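Local coordinates for protein arginyl-trna synthetase (Thermus thermophilus, PDB 1IQ0) that probably attaches L-arginine to its cognate tRNA(Arg) at the expense of ATP, as a monomeric class I aminoacyl-tRNA synthetase, at residues 102-110 with 344-352. Residues are numbered along the deposited sequence; the frame is centred on the assembly and turned at random.
Sequences PGVVLVEHT and PKAEETINV
Leu106 touches two residues of the other segment along its length: its CB rests on Ala346 CB at 3.8 Å, while CD2 reaches across to Pro344 CG at 3.9 Å. Val104 adds to the same apolar patch, more loosely, with its CG1 near Ala346 CB. On the opposite face of the sheet, Val105 CG1 meets Ile350 CD1 at 4.1 Å, and Leu136 of helix 120-138 covers the isoleucine. Between these two layers the parallel strands 104-108 and 348-352 run 13° apart. Leu106 gives its N-H to Glu348 O and takes that of Ile350 on its own O; Glu108 repeats the pattern two residues on, with Glu108 N 2.8 Å from Ile350 O and Val352 N bonded to Glu108 O. On the leucine's face Asn351 ND2 lies against Glu108 CB at 3.6 Å, with the carboxylate and amide planes turned 39° apart; the carboxylate itself is held by a salt bridge to Lys312 of helix 301-312. The N-terminal end is the solvent side, and its bonding is less regular. There Val104 O receives a good bond from Glu347 N at 2.8 Å but a weak one from Glu348 N, and a water links Val104 N to Lys345 O. The CG of the exposed Glu347, set anti to the carbonyl carbon by chi1 (-55°), comes to 3.4 Å from Gly103 CA, and a bend at chi2 then turns the carboxylate. Strand 104-108 is flanked by strand 141-149 on its other edge, and strand 348-354 by 380-390. The pair thus forms the centre of the parallel sheet of the class I synthetase catalytic domain, a Rossmann-like fold, with strand 104-108 leading into the HIGH motif.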
ATOM      1  N   PRO A 102     -16.688  10.700  -2.413  1.00 42.82           N
ATOM      2  CA  PRO A 102     -16.526  11.245  -1.059  1.00 41.54           C
ATOM      3  C   PRO A 102     -16.434  10.153   0.006  1.00 38.09           C
ATOM      4  O   PRO A 102     -16.839   9.010  -0.226  1.00 34.36           O
ATOM      5  CB  PRO A 102     -17.769  12.115  -0.889  1.00 78.84           C
ATOM      6  CG  PRO A 102     -18.059  12.560  -2.288  1.00 80.30           C
ATOM      7  CD  PRO A 102     -17.875  11.279  -3.064  1.00 79.25           C
ATOM      8  N   GLY A 103     -15.903  10.513   1.173  1.00 39.03           N
ATOM      9  CA  GLY A 103     -15.769   9.547   2.249  1.00 36.88           C
ATOM     10  C   GLY A 103     -14.314   9.216   2.513  1.00 34.48           C
ATOM     11  O   GLY A 103     -13.677   8.519   1.733  1.00 36.76           O
ATOM     12  N   VAL A 104     -13.791   9.715   3.625  1.00 25.51           N
ATOM     13  CA  VAL A 104     -12.406   9.489   3.987  1.00 21.25           C
ATOM     14  C   VAL A 104     -12.032   8.037   4.275  1.00 22.27           C
ATOM     15  O   VAL A 104     -12.749   7.314   4.959  1.00 23.84           O
ATOM     16  CB  VAL A 104     -12.013  10.338   5.221  1.00 21.65           C
ATOM     17  CG1 VAL A 104     -10.624   9.932   5.725  1.00 18.33           C
ATOM     18  CG2 VAL A 104     -12.025  11.825   4.859  1.00 17.03           C
ATOM     19  N   VAL A 105     -10.903   7.624   3.708  1.00 20.51           N
ATOM     20  CA  VAL A 105     -10.343   6.302   3.942  1.00 18.49           C
ATOM     21  C   VAL A 105      -9.046   6.688   4.655  1.00 19.37           C
ATOM     22  O   VAL A 105      -8.161   7.291   4.062  1.00 17.96           O
ATOM     23  CB  VAL A 105     -10.018   5.555   2.629  1.00 24.27           C
ATOM     24  CG1 VAL A 105      -9.264   4.279   2.947  1.00 22.24           C
ATOM     25  CG2 VAL A 105     -11.312   5.211   1.886  1.00 19.29           C
ATOM     26  N   LEU A 106      -8.955   6.377   5.939  1.00 19.62           N
ATOM     27  CA  LEU A 106      -7.782   6.742   6.724  1.00 18.14           C
ATOM     28  C   LEU A 106      -6.778   5.606   6.798  1.00 18.45           C
ATOM     29  O   LEU A 106      -7.056   4.546   7.364  1.00 18.97           O
ATOM     30  CB  LEU A 106      -8.213   7.146   8.131  1.00 20.26           C
ATOM     31  CG  LEU A 106      -7.154   7.764   9.040  1.00 18.91           C
ATOM     32  CD1 LEU A 106      -6.625   9.059   8.418  1.00 18.55           C
ATOM     33  CD2 LEU A 106      -7.774   8.047  10.399  1.00 21.83           C
ATOM     34  N   VAL A 107      -5.607   5.832   6.219  1.00 17.28           N
ATOM     35  CA  VAL A 107      -4.559   4.827   6.225  1.00 19.26           C
ATOM     36  C   VAL A 107      -3.496   5.155   7.263  1.00 19.68           C
ATOM     37  O   VAL A 107      -2.909   6.234   7.238  1.00 20.19           O
ATOM     38  CB  VAL A 107      -3.871   4.730   4.842  1.00 21.40           C
ATOM     39  CG1 VAL A 107      -2.791   3.652   4.868  1.00 20.10           C
ATOM     40  CG2 VAL A 107      -4.911   4.423   3.770  1.00 18.48           C
ATOM     41  N   GLU A 108      -3.261   4.231   8.190  1.00 20.41           N
ATOM     42  CA  GLU A 108      -2.217   4.444   9.185  1.00 20.72           C
ATOM     43  C   GLU A 108      -1.067   3.489   8.907  1.00 20.96           C
ATOM     44  O   GLU A 108      -1.260   2.279   8.791  1.00 18.47           O
ATOM     45  CB  GLU A 108      -2.714   4.196  10.618  1.00 17.86           C
ATOM     46  CG  GLU A 108      -1.552   4.289  11.632  1.00 18.41           C
ATOM     47  CD  GLU A 108      -1.934   3.894  13.056  1.00 23.75           C
ATOM     48  OE1 GLU A 108      -1.118   3.221  13.714  1.00 28.13           O
ATOM     49  OE2 GLU A 108      -3.031   4.260  13.525  1.00 23.50           O
ATOM     50  N   HIS A 109       0.130   4.036   8.784  1.00 19.98           N
ATOM     51  CA  HIS A 109       1.301   3.210   8.553  1.00 20.73           C
ATOM     52  C   HIS A 109       2.533   3.892   9.131  1.00 21.48           C
ATOM     53  O   HIS A 109       2.455   5.052   9.552  1.00 20.87           O
ATOM     54  CB  HIS A 109       1.454   2.884   7.057  1.00 16.39           C
ATOM     55  CG  HIS A 109       1.780   4.057   6.185  1.00 18.96           C
ATOM     56  ND1 HIS A 109       2.986   4.720   6.253  1.00 21.83           N
ATOM     57  CD2 HIS A 109       1.108   4.605   5.142  1.00 13.37           C
ATOM     58  CE1 HIS A 109       3.047   5.620   5.288  1.00 16.36           C
ATOM     59  NE2 HIS A 109       1.922   5.571   4.599  1.00 19.57           N
ATOM     60  N   THR A 110       3.645   3.161   9.163  1.00 18.83           N
ATOM     61  CA  THR A 110       4.910   3.625   9.729  1.00 18.70           C
ATOM     62  C   THR A 110       4.702   3.537  11.246  1.00 19.00           C
ATOM     63  O   THR A 110       4.820   2.454  11.817  1.00 16.66           O
ATOM     64  CB  THR A 110       5.252   5.068   9.285  1.00 19.50           C
ATOM     65  OG1 THR A 110       5.194   5.153   7.855  1.00 20.23           O
ATOM     66  CG2 THR A 110       6.676   5.445   9.732  1.00 17.27           C
ATOM     67  N   PRO A 344     -11.190  12.927  11.360  1.00 30.31           N
ATOM     68  CA  PRO A 344     -11.247  12.581   9.934  1.00 27.45           C
ATOM     69  C   PRO A 344     -12.612  12.052   9.499  1.00 30.30           C
ATOM     70  O   PRO A 344     -12.942  12.074   8.312  1.00 31.50           O
ATOM     71  CB  PRO A 344     -10.170  11.500   9.782  1.00 23.24           C
ATOM     72  CG  PRO A 344      -9.337  11.608  11.024  1.00 21.87           C
ATOM     73  CD  PRO A 344     -10.310  11.998  12.087  1.00 24.01           C
ATOM     74  N   LYS A 345     -13.402  11.573  10.457  1.00 20.99           N
ATOM     75  CA  LYS A 345     -14.718  11.007  10.143  1.00 23.89           C
ATOM     76  C   LYS A 345     -14.551   9.927   9.070  1.00 21.97           C
ATOM     77  O   LYS A 345     -15.304   9.878   8.099  1.00 25.02           O
ATOM     78  CB  LYS A 345     -15.670  12.092   9.625  1.00 44.93           C
ATOM     79  CG  LYS A 345     -15.997  13.199  10.616  1.00 51.14           C
ATOM     80  CD  LYS A 345     -17.037  14.148  10.026  1.00 53.00           C
ATOM     81  CE  LYS A 345     -17.423  15.257  10.992  1.00 56.64           C
ATOM     82  NZ  LYS A 345     -16.294  16.183  11.277  1.00 58.49           N
ATOM     83  N   ALA A 346     -13.564   9.060   9.252  1.00 24.38           N
ATOM     84  CA  ALA A 346     -13.283   8.012   8.280  1.00 23.31           C
ATOM     85  C   ALA A 346     -14.409   7.011   8.090  1.00 23.55           C
ATOM     86  O   ALA A 346     -14.987   6.521   9.058  1.00 24.31           O
ATOM     87  CB  ALA A 346     -12.006   7.275   8.664  1.00 17.82           C
ATOM     88  N   GLU A 347     -14.701   6.709   6.828  1.00 23.41           N
ATOM     89  CA  GLU A 347     -15.729   5.730   6.463  1.00 24.72           C
ATOM     90  C   GLU A 347     -15.060   4.369   6.547  1.00 22.73           C
ATOM     91  O   GLU A 347     -15.713   3.350   6.755  1.00 24.20           O
ATOM     92  CB  GLU A 347     -16.195   5.947   5.022  1.00 35.72           C
ATOM     93  CG  GLU A 347     -16.685   7.345   4.720  1.00 46.76           C
ATOM     94  CD  GLU A 347     -18.143   7.542   5.064  1.00 55.96           C
ATOM     95  OE1 GLU A 347     -18.525   7.284   6.224  1.00 56.36           O
ATOM     96  OE2 GLU A 347     -18.906   7.959   4.167  1.00 61.73           O
ATOM     97  N   GLU A 348     -13.743   4.369   6.356  1.00 19.96           N
ATOM     98  CA  GLU A 348     -12.939   3.152   6.393  1.00 20.62           C
ATOM     99  C   GLU A 348     -11.551   3.461   6.925  1.00 18.55           C
ATOM    100  O   GLU A 348     -11.006   4.527   6.668  1.00 18.69           O
ATOM    101  CB  GLU A 348     -12.765   2.561   4.984  1.00 26.66           C
ATOM    102  CG  GLU A 348     -14.040   2.114   4.304  1.00 31.11           C
ATOM    103  CD  GLU A 348     -13.781   1.458   2.954  1.00 29.37           C
ATOM    104  OE1 GLU A 348     -12.999   0.483   2.897  1.00 30.80           O
ATOM    105  OE2 GLU A 348     -14.366   1.920   1.952  1.00 31.13           O
ATOM    106  N   THR A 349     -10.969   2.517   7.648  1.00 18.31           N
ATOM    107  CA  THR A 349      -9.626   2.702   8.153  1.00 19.40           C
ATOM    108  C   THR A 349      -8.805   1.501   7.759  1.00 17.35           C
ATOM    109  O   THR A 349      -9.330   0.388   7.625  1.00 16.68           O
ATOM    110  CB  THR A 349      -9.583   2.830   9.690  1.00 22.07           C
ATOM    111  OG1 THR A 349     -10.181   1.675  10.283  1.00 22.91           O
ATOM    112  CG2 THR A 349     -10.318   4.083  10.143  1.00 19.09           C
ATOM    113  N   ILE A 350      -7.514   1.732   7.561  1.00 13.38           N
ATOM    114  CA  ILE A 350      -6.599   0.670   7.209  1.00 14.44           C
ATOM    115  C   ILE A 350      -5.343   0.814   8.058  1.00 14.59           C
ATOM    116  O   ILE A 350      -4.652   1.830   8.004  1.00 18.51           O
ATOM    117  CB  ILE A 350      -6.217   0.730   5.719  1.00 22.04           C
ATOM    118  CG1 ILE A 350      -7.460   0.490   4.852  1.00 24.24           C
ATOM    119  CG2 ILE A 350      -5.141  -0.312   5.417  1.00 22.20           C
ATOM    120  CD1 ILE A 350      -7.229   0.730   3.358  1.00 22.75           C
ATOM    121  N   ASN A 351      -5.065  -0.202   8.863  1.00 19.18           N
ATOM    122  CA  ASN A 351      -3.880  -0.190   9.704  1.00 23.69           C
ATOM    123  C   ASN A 351      -2.868  -1.167   9.118  1.00 23.54           C
ATOM    124  O   ASN A 351      -3.148  -2.361   8.996  1.00 22.63           O
ATOM    125  CB  ASN A 351      -4.228  -0.614  11.138  1.00 23.98           C
ATOM    126  CG  ASN A 351      -4.985   0.459  11.909  1.00 21.64           C
ATOM    127  OD1 ASN A 351      -5.399   0.240  13.051  1.00 26.72           O
ATOM    128  ND2 ASN A 351      -5.167   1.622  11.295  1.00 16.23           N
ATOM    129  N   VAL A 352      -1.700  -0.654   8.745  1.00 21.33           N
ATOM    130  CA  VAL A 352      -0.649  -1.499   8.198  1.00 22.45           C
ATOM    131  C   VAL A 352       0.153  -1.983   9.400  1.00 25.71           C
ATOM    132  O   VAL A 352       0.798  -1.192  10.087  1.00 26.99           O
ATOM    133  CB  VAL A 352       0.260  -0.711   7.231  1.00 18.42           C
ATOM    134  CG1 VAL A 352       1.304  -1.648   6.610  1.00 15.89           C
ATOM    135  CG2 VAL A 352      -0.592  -0.067   6.140  1.00 14.55           C
TER
HETATM  136  O   HOH W   1     -15.576  10.878   5.777  1.00 29.47           O